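Local atomic coordinates of copper-containing nitrite reductase (Hyphomicrobium denitrificans 1NES1, PDB entry 6TFO), a protein that probably catalyses the one-electron reduction of nitrite to nitric oxide at copper centres, with cytochrome c as the electron donor. Residues N347-V358 with P397-L408; F363-E372 with Y414-R423. All blocks are in the same frame, centred on the assembly; numbering follows the deposited sequence.

Interaction 1 (N347-V358 with P397-L408); sequences NVGETVRIFFGV and PPGGATIVDFKL
Val352 and Phe406, Ile354 and Val404, and Phe356 and Thr402 face one another as antiparallel hydrogen-bonded pairs between strands 351-358 and 400-407. Val352 N gives a nearly straight bond to Phe406 O (2.8 Å), and Leu408 N, bonded to Glu350 O (2.8 Å), continues the ladder past the strand end.

Apolar packing occupies both faces. On the Val352 side, Val352 CB sits over the rim of one face of the Phe406 ring, while Ile354 CD1 meets that ring at its edge, 4.0 Å from Phe406 CE1. Leu408 CD1 reaches Val352 CG2 at 3.6 Å. On the reverse face Ile403 uses two branches: CG1 lies 3.7 Å from Phe355 CD1, and, with CG1 trans to the carbonyl carbon (chi1 -65°), CG2 is left to press on Arg353 CD. Cutting Ile403 back to an alanine removes both branches and would probably leave the Phe355 ring and Arg353 CD with looser support.

The charged ends look elsewhere: Arg353 forms a salt bridge with Glu294, and Asp405 OD1 bonds to His376.

The pair is central in its sheet. Strand 293-302 flanks 351-360, strand 374-377 flanks 400-407, and Phe355 packs on strand 277-283 of the preceding cupredoxin domain.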
loop_
_atom_site.group_PDB
_atom_site.type_symbol
_atom_site.label_atom_id
_atom_site.label_comp_id
_atom_site.label_asym_id
_atom_site.label_seq_id
_atom_site.Cartn_x
_atom_site.Cartn_y
_atom_site.Cartn_z
ATOM N N ASN C 347 44.028 37.552 -7.942
ATOM C CA ASN C 347 45.286 37.879 -7.227
ATOM C C ASN C 347 45.007 38.822 -6.052
ATOM O O ASN C 347 44.137 39.731 -6.188
ATOM C CB ASN C 347 46.305 38.456 -8.205
ATOM C CG ASN C 347 46.629 37.465 -9.297
ATOM O OD1 ASN C 347 47.062 36.346 -9.029
ATOM N ND2 ASN C 347 46.368 37.858 -10.527
ATOM N N VAL C 348 45.726 38.610 -4.942
ATOM C CA VAL C 348 45.688 39.509 -3.751
ATOM C C VAL C 348 45.861 40.951 -4.235
ATOM O O VAL C 348 46.658 41.166 -5.158
ATOM C CB VAL C 348 46.763 39.118 -2.721
ATOM C CG1 VAL C 348 46.828 40.127 -1.578
ATOM C CG2 VAL C 348 46.516 37.712 -2.171
ATOM N N GLY C 349 45.119 41.896 -3.655
ATOM C CA GLY C 349 45.205 43.326 -3.993
ATOM C C GLY C 349 44.186 43.732 -5.044
ATOM O O GLY C 349 43.903 44.957 -5.138
ATOM N N GLU C 350 43.643 42.777 -5.811
ATOM C CA GLU C 350 42.701 43.114 -6.912
ATOM C C GLU C 350 41.323 43.431 -6.330
ATOM O O GLU C 350 40.898 42.746 -5.369
ATOM C CB GLU C 350 42.567 41.974 -7.909
ATOM C CG GLU C 350 43.791 41.745 -8.756
ATOM C CD GLU C 350 43.612 40.588 -9.714
ATOM O OE1 GLU C 350 44.410 40.440 -10.632
ATOM O OE2 GLU C 350 42.646 39.839 -9.539
ATOM N N THR C 351 40.663 44.448 -6.879
ATOM C CA THR C 351 39.203 44.646 -6.744
ATOM C C THR C 351 38.524 43.738 -7.772
ATOM O O THR C 351 38.916 43.780 -8.952
ATOM C CB THR C 351 38.797 46.110 -6.927
ATOM O OG1 THR C 351 39.336 46.458 -8.202
ATOM C CG2 THR C 351 39.297 47.009 -5.816
ATOM N N VAL C 352 37.569 42.937 -7.310
ATOM C CA VAL C 352 36.842 41.915 -8.104
ATOM C C VAL C 352 35.379 42.353 -8.194
ATOM O O VAL C 352 34.817 42.778 -7.146
ATOM C CB VAL C 352 36.978 40.537 -7.439
ATOM C CG1 VAL C 352 36.059 39.516 -8.093
ATOM C CG2 VAL C 352 38.423 40.073 -7.449
ATOM N N ARG C 353 34.802 42.291 -9.391
ATOM C CA ARG C 353 33.342 42.472 -9.583
ATOM C C ARG C 353 32.738 41.134 -10.035
ATOM O O ARG C 353 33.243 40.551 -11.016
ATOM C CB ARG C 353 33.012 43.577 -10.593
ATOM C CG ARG C 353 31.556 43.539 -11.034
ATOM C CD ARG C 353 31.060 44.817 -11.650
ATOM N NE ARG C 353 32.016 45.309 -12.612
ATOM C CZ ARG C 353 32.568 46.513 -12.595
ATOM N NH1 ARG C 353 33.435 46.835 -13.533
ATOM N NH2 ARG C 353 32.240 47.401 -11.675
ATOM N N ILE C 354 31.663 40.696 -9.376
ATOM C CA ILE C 354 30.825 39.545 -9.829
ATOM C C ILE C 354 29.476 40.087 -10.317
ATOM O O ILE C 354 28.745 40.691 -9.503
ATOM C CB ILE C 354 30.653 38.505 -8.710
ATOM C CG1 ILE C 354 32.002 38.043 -8.145
ATOM C CG2 ILE C 354 29.805 37.348 -9.212
ATOM C CD1 ILE C 354 31.906 37.155 -6.936
ATOM N N PHE C 355 29.189 39.918 -11.611
ATOM C CA PHE C 355 27.819 39.984 -12.171
ATOM C C PHE C 355 27.108 38.671 -11.823
ATOM O O PHE C 355 27.475 37.614 -12.380
ATOM C CB PHE C 355 27.847 40.187 -13.683
ATOM C CG PHE C 355 28.543 41.440 -14.124
ATOM C CD1 PHE C 355 27.916 42.661 -14.013
ATOM C CD2 PHE C 355 29.816 41.387 -14.648
ATOM C CE1 PHE C 355 28.563 43.823 -14.416
ATOM C CE2 PHE C 355 30.455 42.547 -15.055
ATOM C CZ PHE C 355 29.830 43.763 -14.941
ATOM N N PHE C 356 26.151 38.738 -10.897
ATOM C CA PHE C 356 25.424 37.568 -10.343
ATOM C C PHE C 356 23.936 37.710 -10.643
ATOM O O PHE C 356 23.317 38.678 -10.181
ATOM C CB PHE C 356 25.623 37.423 -8.834
ATOM C CG PHE C 356 24.866 36.257 -8.254
ATOM C CD1 PHE C 356 25.287 34.961 -8.476
ATOM C CD2 PHE C 356 23.708 36.453 -7.520
ATOM C CE1 PHE C 356 24.576 33.889 -7.953
ATOM C CE2 PHE C 356 22.997 35.384 -7.001
ATOM C CZ PHE C 356 23.428 34.101 -7.224
ATOM N N GLY C 357 23.387 36.733 -11.362
ATOM C CA GLY C 357 21.951 36.686 -11.680
ATOM C C GLY C 357 21.347 35.332 -11.374
ATOM O O GLY C 357 22.070 34.333 -11.405
ATOM N N VAL C 358 20.054 35.305 -11.101
ATOM C CA VAL C 358 19.295 34.053 -10.854
ATOM C C VAL C 358 18.358 33.847 -12.041
ATOM O O VAL C 358 17.356 34.594 -12.150
ATOM C CB VAL C 358 18.530 34.139 -9.523
ATOM C CG1 VAL C 358 17.813 32.842 -9.220
ATOM C CG2 VAL C 358 19.457 34.510 -8.380
ATOM N N PRO C 397 16.325 37.757 -6.486
ATOM C CA PRO C 397 15.175 36.960 -6.893
ATOM C C PRO C 397 15.426 36.286 -8.231
ATOM O O PRO C 397 16.317 36.680 -8.971
ATOM C CB PRO C 397 14.049 37.989 -7.012
ATOM C CG PRO C 397 14.772 39.270 -7.405
ATOM C CD PRO C 397 16.131 39.193 -6.735
ATOM N N PRO C 398 14.633 35.259 -8.586
ATOM C CA PRO C 398 14.623 34.758 -9.956
ATOM C C PRO C 398 14.185 35.891 -10.893
ATOM O O PRO C 398 13.309 36.631 -10.509
ATOM C CB PRO C 398 13.570 33.638 -9.916
ATOM C CG PRO C 398 12.684 34.021 -8.739
ATOM C CD PRO C 398 13.647 34.590 -7.714
ATOM N N GLY C 399 14.788 35.991 -12.080
ATOM C CA GLY C 399 14.580 37.118 -13.013
ATOM C C GLY C 399 15.159 38.418 -12.463
ATOM O O GLY C 399 14.811 39.515 -12.971
ATOM N N GLY C 400 16.012 38.292 -11.447
ATOM C CA GLY C 400 16.797 39.389 -10.871
ATOM C C GLY C 400 18.285 39.125 -11.029
ATOM O O GLY C 400 18.712 37.952 -11.231
ATOM N N ALA C 401 19.060 40.199 -10.965
ATOM C CA ALA C 401 20.536 40.179 -10.968
ATOM C C ALA C 401 21.008 41.342 -10.108
ATOM O O ALA C 401 20.188 42.188 -9.760
ATOM C CB ALA C 401 21.071 40.273 -12.379
ATOM N N THR C 402 22.273 41.294 -9.730
ATOM C CA THR C 402 22.975 42.308 -8.922
ATOM C C THR C 402 24.431 42.364 -9.389
ATOM O O THR C 402 24.835 41.544 -10.268
ATOM C CB THR C 402 22.877 42.029 -7.414
ATOM O OG1 THR C 402 23.320 43.187 -6.694
ATOM C CG2 THR C 402 23.716 40.858 -6.964
ATOM N N ILE C 403 25.151 43.337 -8.841
ATOM C CA ILE C 403 26.616 43.486 -8.979
ATOM C C ILE C 403 27.155 43.588 -7.564
ATOM O O ILE C 403 26.579 44.349 -6.778
ATOM C CB ILE C 403 26.944 44.727 -9.821
ATOM C CG1 ILE C 403 26.449 44.561 -11.261
ATOM C CG2 ILE C 403 28.426 45.043 -9.745
ATOM C CD1 ILE C 403 26.437 45.844 -12.064
ATOM N N VAL C 404 28.175 42.812 -7.247
ATOM C CA VAL C 404 28.941 42.965 -5.987
ATOM C C VAL C 404 30.397 43.191 -6.390
ATOM O O VAL C 404 30.818 42.627 -7.414
ATOM C CB VAL C 404 28.787 41.752 -5.054
ATOM C CG1 VAL C 404 27.340 41.546 -4.633
ATOM C CG2 VAL C 404 29.362 40.488 -5.670
ATOM N N ASP C 405 31.118 44.007 -5.626
ATOM C CA ASP C 405 32.594 44.099 -5.735
ATOM C C ASP C 405 33.189 44.076 -4.329
ATOM O O ASP C 405 32.476 44.368 -3.355
ATOM C CB ASP C 405 33.022 45.294 -6.593
ATOM C CG ASP C 405 32.514 46.654 -6.137
ATOM O OD1 ASP C 405 32.907 47.090 -5.008
ATOM O OD2 ASP C 405 31.744 47.273 -6.922
ATOM N N PHE C 406 34.449 43.693 -4.246
ATOM C CA PHE C 406 35.239 43.677 -2.999
ATOM C C PHE C 406 36.712 43.675 -3.400
ATOM O O PHE C 406 37.034 43.323 -4.566
ATOM C CB PHE C 406 34.831 42.480 -2.143
ATOM C CG PHE C 406 34.836 41.173 -2.895
ATOM C CD1 PHE C 406 33.720 40.762 -3.604
ATOM C CD2 PHE C 406 35.969 40.375 -2.914
ATOM C CE1 PHE C 406 33.733 39.574 -4.310
ATOM C CE2 PHE C 406 35.988 39.195 -3.637
ATOM C CZ PHE C 406 34.867 38.796 -4.329
ATOM N N LYS C 407 37.577 44.106 -2.483
ATOM C CA LYS C 407 39.047 44.050 -2.665
ATOM C C LYS C 407 39.528 42.783 -1.989
ATOM O O LYS C 407 39.135 42.531 -0.830
ATOM C CB LYS C 407 39.800 45.261 -2.095
ATOM C CG LYS C 407 41.181 45.473 -2.707
ATOM C CD LYS C 407 42.114 46.342 -1.919
ATOM C CE LYS C 407 43.318 46.763 -2.734
ATOM N NZ LYS C 407 43.936 48.003 -2.207
ATOM N N LEU C 408 40.332 42.022 -2.720
ATOM C CA LEU C 408 41.044 40.856 -2.171
ATOM C C LEU C 408 42.215 41.398 -1.365
ATOM O O LEU C 408 43.282 41.628 -1.942
ATOM C CB LEU C 408 41.469 39.957 -3.330
ATOM C CG LEU C 408 40.302 39.291 -4.052
ATOM C CD1 LEU C 408 40.797 38.517 -5.263
ATOM C CD2 LEU C 408 39.535 38.395 -3.087
#

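Interaction 2 (F363-E372 with Y414-R423); sequences FTSSFHVIGE and YVLVDHALSR. With CU (copper (II) ion), chain E.
His419 turns the edge of its imidazole toward a face of the His368 ring, the planes 82° apart and CD2 of His419 3.7 Å from CD2 of His368. His419 NE2 binds a copper ion at 2.1 Å; His227 and His262 of the third subunit complete the three-histidine site. His368 is no ligand here, yet its NE2 lies 3.7 Å from the metal.

With CG of His368 trans to its backbone N (chi1 171°), the ring lies alongside His419, its ND1 bonded to Gln392 O. Leu421 CG lies over one face of the His419 ring, and the backbone N of His419 is held by Ser366 O (2.8 Å).

Farther out, Asp418 secures the turn that carries His419. Its OD1 accepts from Ser366 N (2.9 Å) and, from the opposite face of the carboxylate, from Ala420 N (3.2 Å), which closes an Asx turn; a water joins the same oxygen to Thr364 O and Ser366 OG. Its OD2 takes a salt bridge from Arg423 NH1 (2.8 Å) and a bond from Gln299. The Arg423 guanidinium lies between Ala420 CB and the Phe363 ring, and its NE pairs with Glu324 of the third subunit.

A three-histidine copper at a subunit interface, with a further histidine beside it, is the type 2 centre of trimeric copper nitrite reductases, where His368 is consistent with their non-ligand active-site histidine.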
loop_
_atom_site.group_PDB
_atom_site.type_symbol
_atom_site.label_atom_id
_atom_site.label_comp_id
_atom_site.label_asym_id
_atom_site.label_seq_id
_atom_site.Cartn_x
_atom_site.Cartn_y
_atom_site.Cartn_z
ATOM N N PHE C 363 13.654 29.937 -7.258
ATOM C CA PHE C 363 14.250 30.195 -5.925
ATOM C C PHE C 363 15.103 31.484 -5.894
ATOM O O PHE C 363 15.954 31.709 -6.798
ATOM C CB PHE C 363 15.071 28.981 -5.499
ATOM C CG PHE C 363 14.226 27.837 -5.022
ATOM C CD1 PHE C 363 13.584 27.011 -5.924
ATOM C CD2 PHE C 363 14.031 27.622 -3.670
ATOM C CE1 PHE C 363 12.775 25.984 -5.479
ATOM C CE2 PHE C 363 13.218 26.594 -3.231
ATOM C CZ PHE C 363 12.603 25.773 -4.133
ATOM N N THR C 364 14.923 32.267 -4.820
ATOM C CA THR C 364 15.706 33.479 -4.455
ATOM C C THR C 364 17.019 33.046 -3.795
ATOM O O THR C 364 16.983 32.275 -2.825
ATOM C CB THR C 364 14.869 34.385 -3.543
ATOM O OG1 THR C 364 13.739 34.830 -4.301
ATOM C CG2 THR C 364 15.613 35.601 -3.043
ATOM N N SER C 365 18.149 33.520 -4.305
ATOM C CA SER C 365 19.491 33.188 -3.766
ATOM C C SER C 365 19.858 34.172 -2.652
ATOM O O SER C 365 19.610 35.373 -2.812
ATOM C CB SER C 365 20.522 33.197 -4.843
ATOM O OG SER C 365 21.778 32.818 -4.314
ATOM N N SER C 366 20.381 33.669 -1.544
ATOM C CA SER C 366 20.999 34.479 -0.474
ATOM C C SER C 366 22.509 34.520 -0.751
ATOM O O SER C 366 23.269 33.811 -0.058
ATOM C CB SER C 366 20.624 33.925 0.877
ATOM O OG SER C 366 19.200 33.930 1.015
ATOM N N PHE C 367 22.921 35.290 -1.770
ATOM C CA PHE C 367 24.280 35.201 -2.367
ATOM C C PHE C 367 25.284 35.773 -1.380
ATOM O O PHE C 367 25.034 36.858 -0.814
ATOM C CB PHE C 367 24.374 35.911 -3.713
ATOM C CG PHE C 367 25.708 35.716 -4.385
ATOM C CD1 PHE C 367 26.105 34.470 -4.822
ATOM C CD2 PHE C 367 26.579 36.776 -4.561
ATOM C CE1 PHE C 367 27.325 34.294 -5.451
ATOM C CE2 PHE C 367 27.801 36.601 -5.191
ATOM C CZ PHE C 367 28.175 35.361 -5.631
ATOM N N HIS C 368 26.374 35.045 -1.180
ATOM C CA HIS C 368 27.384 35.299 -0.126
ATOM C C HIS C 368 28.698 34.662 -0.551
ATOM O O HIS C 368 28.667 33.624 -1.222
ATOM C CB HIS C 368 26.909 34.740 1.211
ATOM C CG HIS C 368 27.950 34.762 2.277
ATOM N ND1 HIS C 368 28.168 35.866 3.088
ATOM C CD2 HIS C 368 28.803 33.806 2.702
ATOM C CE1 HIS C 368 29.119 35.586 3.956
ATOM N NE2 HIS C 368 29.517 34.332 3.744
ATOM N N VAL C 369 29.808 35.290 -0.209
ATOM C CA VAL C 369 31.159 34.734 -0.488
ATOM C C VAL C 369 31.804 34.524 0.864
ATOM O O VAL C 369 32.051 35.530 1.535
ATOM C CB VAL C 369 31.999 35.659 -1.377
ATOM C CG1 VAL C 369 33.436 35.177 -1.459
ATOM C CG2 VAL C 369 31.380 35.800 -2.760
ATOM N N ILE C 370 31.997 33.266 1.245
ATOM C CA ILE C 370 32.556 32.902 2.574
ATOM C C ILE C 370 33.976 33.468 2.628
ATOM O O ILE C 370 34.737 33.225 1.654
ATOM C CB ILE C 370 32.482 31.376 2.813
ATOM C CG1 ILE C 370 31.066 30.830 2.587
ATOM C CG2 ILE C 370 32.978 31.036 4.206
ATOM C CD1 ILE C 370 30.916 29.347 2.862
ATOM N N GLY C 371 34.282 34.262 3.663
ATOM C CA GLY C 371 35.627 34.849 3.890
ATOM C C GLY C 371 35.790 36.256 3.332
ATOM O O GLY C 371 36.862 36.853 3.542
ATOM N N GLU C 372 34.763 36.787 2.667
ATOM C CA GLU C 372 34.748 38.170 2.121
ATOM C C GLU C 372 33.457 38.891 2.529
ATOM O O GLU C 372 32.498 38.234 3.018
ATOM C CB GLU C 372 34.905 38.170 0.599
ATOM C CG GLU C 372 36.345 38.364 0.132
ATOM C CD GLU C 372 36.970 39.710 0.454
ATOM O OE1 GLU C 372 38.224 39.799 0.410
ATOM O OE2 GLU C 372 36.201 40.668 0.731
ATOM N N TYR C 414 38.051 31.422 -1.597
ATOM C CA TYR C 414 36.800 32.109 -1.205
ATOM C C TYR C 414 35.649 31.328 -1.845
ATOM O O TYR C 414 35.775 30.886 -3.012
ATOM C CB TYR C 414 36.878 33.588 -1.580
ATOM C CG TYR C 414 37.935 34.370 -0.831
ATOM C CD1 TYR C 414 37.674 34.930 0.416
ATOM C CD2 TYR C 414 39.197 34.571 -1.378
ATOM C CE1 TYR C 414 38.638 35.664 1.094
ATOM C CE2 TYR C 414 40.165 35.309 -0.717
ATOM C CZ TYR C 414 39.883 35.867 0.522
ATOM O OH TYR C 414 40.826 36.603 1.187
ATOM N N VAL C 415 34.570 31.116 -1.096
ATOM C CA VAL C 415 33.513 30.155 -1.512
ATOM C C VAL C 415 32.205 30.895 -1.752
ATOM O O VAL C 415 31.646 31.400 -0.778
ATOM C CB VAL C 415 33.336 29.032 -0.482
ATOM C CG1 VAL C 415 32.256 28.059 -0.914
ATOM C CG2 VAL C 415 34.644 28.295 -0.246
ATOM N N LEU C 416 31.733 30.870 -3.002
ATOM C CA LEU C 416 30.404 31.379 -3.423
ATOM C C LEU C 416 29.322 30.383 -2.988
ATOM O O LEU C 416 29.451 29.195 -3.325
ATOM C CB LEU C 416 30.382 31.524 -4.949
ATOM C CG LEU C 416 31.150 32.696 -5.561
ATOM C CD1 LEU C 416 32.659 32.520 -5.399
ATOM C CD2 LEU C 416 30.792 32.828 -7.036
ATOM N N VAL C 417 28.282 30.853 -2.295
ATOM C CA VAL C 417 27.144 30.015 -1.814
ATOM C C VAL C 417 25.836 30.792 -1.952
ATOM O O VAL C 417 25.863 32.048 -1.940
ATOM C CB VAL C 417 27.326 29.561 -0.351
ATOM C CG1 VAL C 417 28.634 28.802 -0.156
ATOM C CG2 VAL C 417 27.215 30.719 0.637
ATOM N N ASP C 418 24.729 30.055 -2.053
ATOM C CA ASP C 418 23.383 30.518 -1.626
ATOM C C ASP C 418 23.309 30.162 -0.141
ATOM O O ASP C 418 23.571 29.017 0.173
ATOM C CB ASP C 418 22.323 29.869 -2.501
ATOM C CG ASP C 418 20.902 30.286 -2.217
ATOM O OD1 ASP C 418 20.652 30.811 -1.093
ATOM O OD2 ASP C 418 20.051 30.077 -3.131
ATOM N N HIS C 419 23.101 31.122 0.752
ATOM C CA HIS C 419 23.263 30.905 2.216
ATOM C C HIS C 419 22.030 30.177 2.771
ATOM O O HIS C 419 21.943 30.036 4.013
ATOM C CB HIS C 419 23.560 32.227 2.956
ATOM C CG HIS C 419 24.492 32.054 4.107
ATOM N ND1 HIS C 419 24.110 31.440 5.276
ATOM C CD2 HIS C 419 25.794 32.382 4.259
ATOM C CE1 HIS C 419 25.138 31.407 6.100
ATOM N NE2 HIS C 419 26.187 31.975 5.504
ATOM N N ALA C 420 21.085 29.786 1.911
ATOM C CA ALA C 420 20.134 28.689 2.211
ATOM C C ALA C 420 20.924 27.387 2.026
ATOM O O ALA C 420 20.891 26.812 0.930
ATOM C CB ALA C 420 18.901 28.759 1.334
ATOM N N LEU C 421 21.665 26.988 3.056
ATOM C CA LEU C 421 22.909 26.194 2.889
ATOM C C LEU C 421 22.614 24.704 2.681
ATOM O O LEU C 421 23.580 23.977 2.319
ATOM C CB LEU C 421 23.825 26.418 4.093
ATOM C CG LEU C 421 24.621 27.722 4.063
ATOM C CD1 LEU C 421 25.403 27.868 5.358
ATOM C CD2 LEU C 421 25.555 27.770 2.858
ATOM N N SER C 422 21.365 24.258 2.852
ATOM C CA SER C 422 20.967 22.892 2.428
ATOM C C SER C 422 21.284 22.740 0.930
ATOM O O SER C 422 21.514 21.597 0.481
ATOM C CB SER C 422 19.527 22.578 2.743
ATOM O OG SER C 422 19.363 22.337 4.128
ATOM N N ARG C 423 21.373 23.847 0.191
ATOM C CA ARG C 423 21.581 23.789 -1.272
ATOM C C ARG C 423 23.033 23.428 -1.577
ATOM O O ARG C 423 23.279 23.055 -2.719
ATOM C CB ARG C 423 21.121 25.091 -1.909
ATOM C CG ARG C 423 19.634 25.298 -1.712
ATOM C CD ARG C 423 19.132 26.653 -2.133
ATOM N NE ARG C 423 17.838 26.878 -1.499
ATOM C CZ ARG C 423 17.125 27.998 -1.596
ATOM N NH1 ARG C 423 17.552 29.024 -2.321
ATOM N NH2 ARG C 423 15.966 28.079 -0.974
HETATM CU CU CU E . 28.199 31.928 6.160
HETATM O O HOH W 1 18.188 31.580 -0.264
#

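Overall arrangement
Along the chain the segments alternate, 347-358, 363-372, 397-408 and 414-423: each contact joins a strand of the earlier pair to one of the later pair, each pair passing from one sheet to the other. Interactions 1 and 2, with centres about 12 Å apart, belong to different sheets of the last cupredoxin domain: strands 351-360 and 400-407 lie in one, 365-370 and 412-418 in the other. The two sheets pack together where Phe356 stacks on Phe367. The contacts lie at two copies of the same three-histidine copper site: the 397-400 turn is beside His227 of its own chain, whereas His419 reaches the copper held by His227 and His262 of the third subunit, consistent with shared active sites.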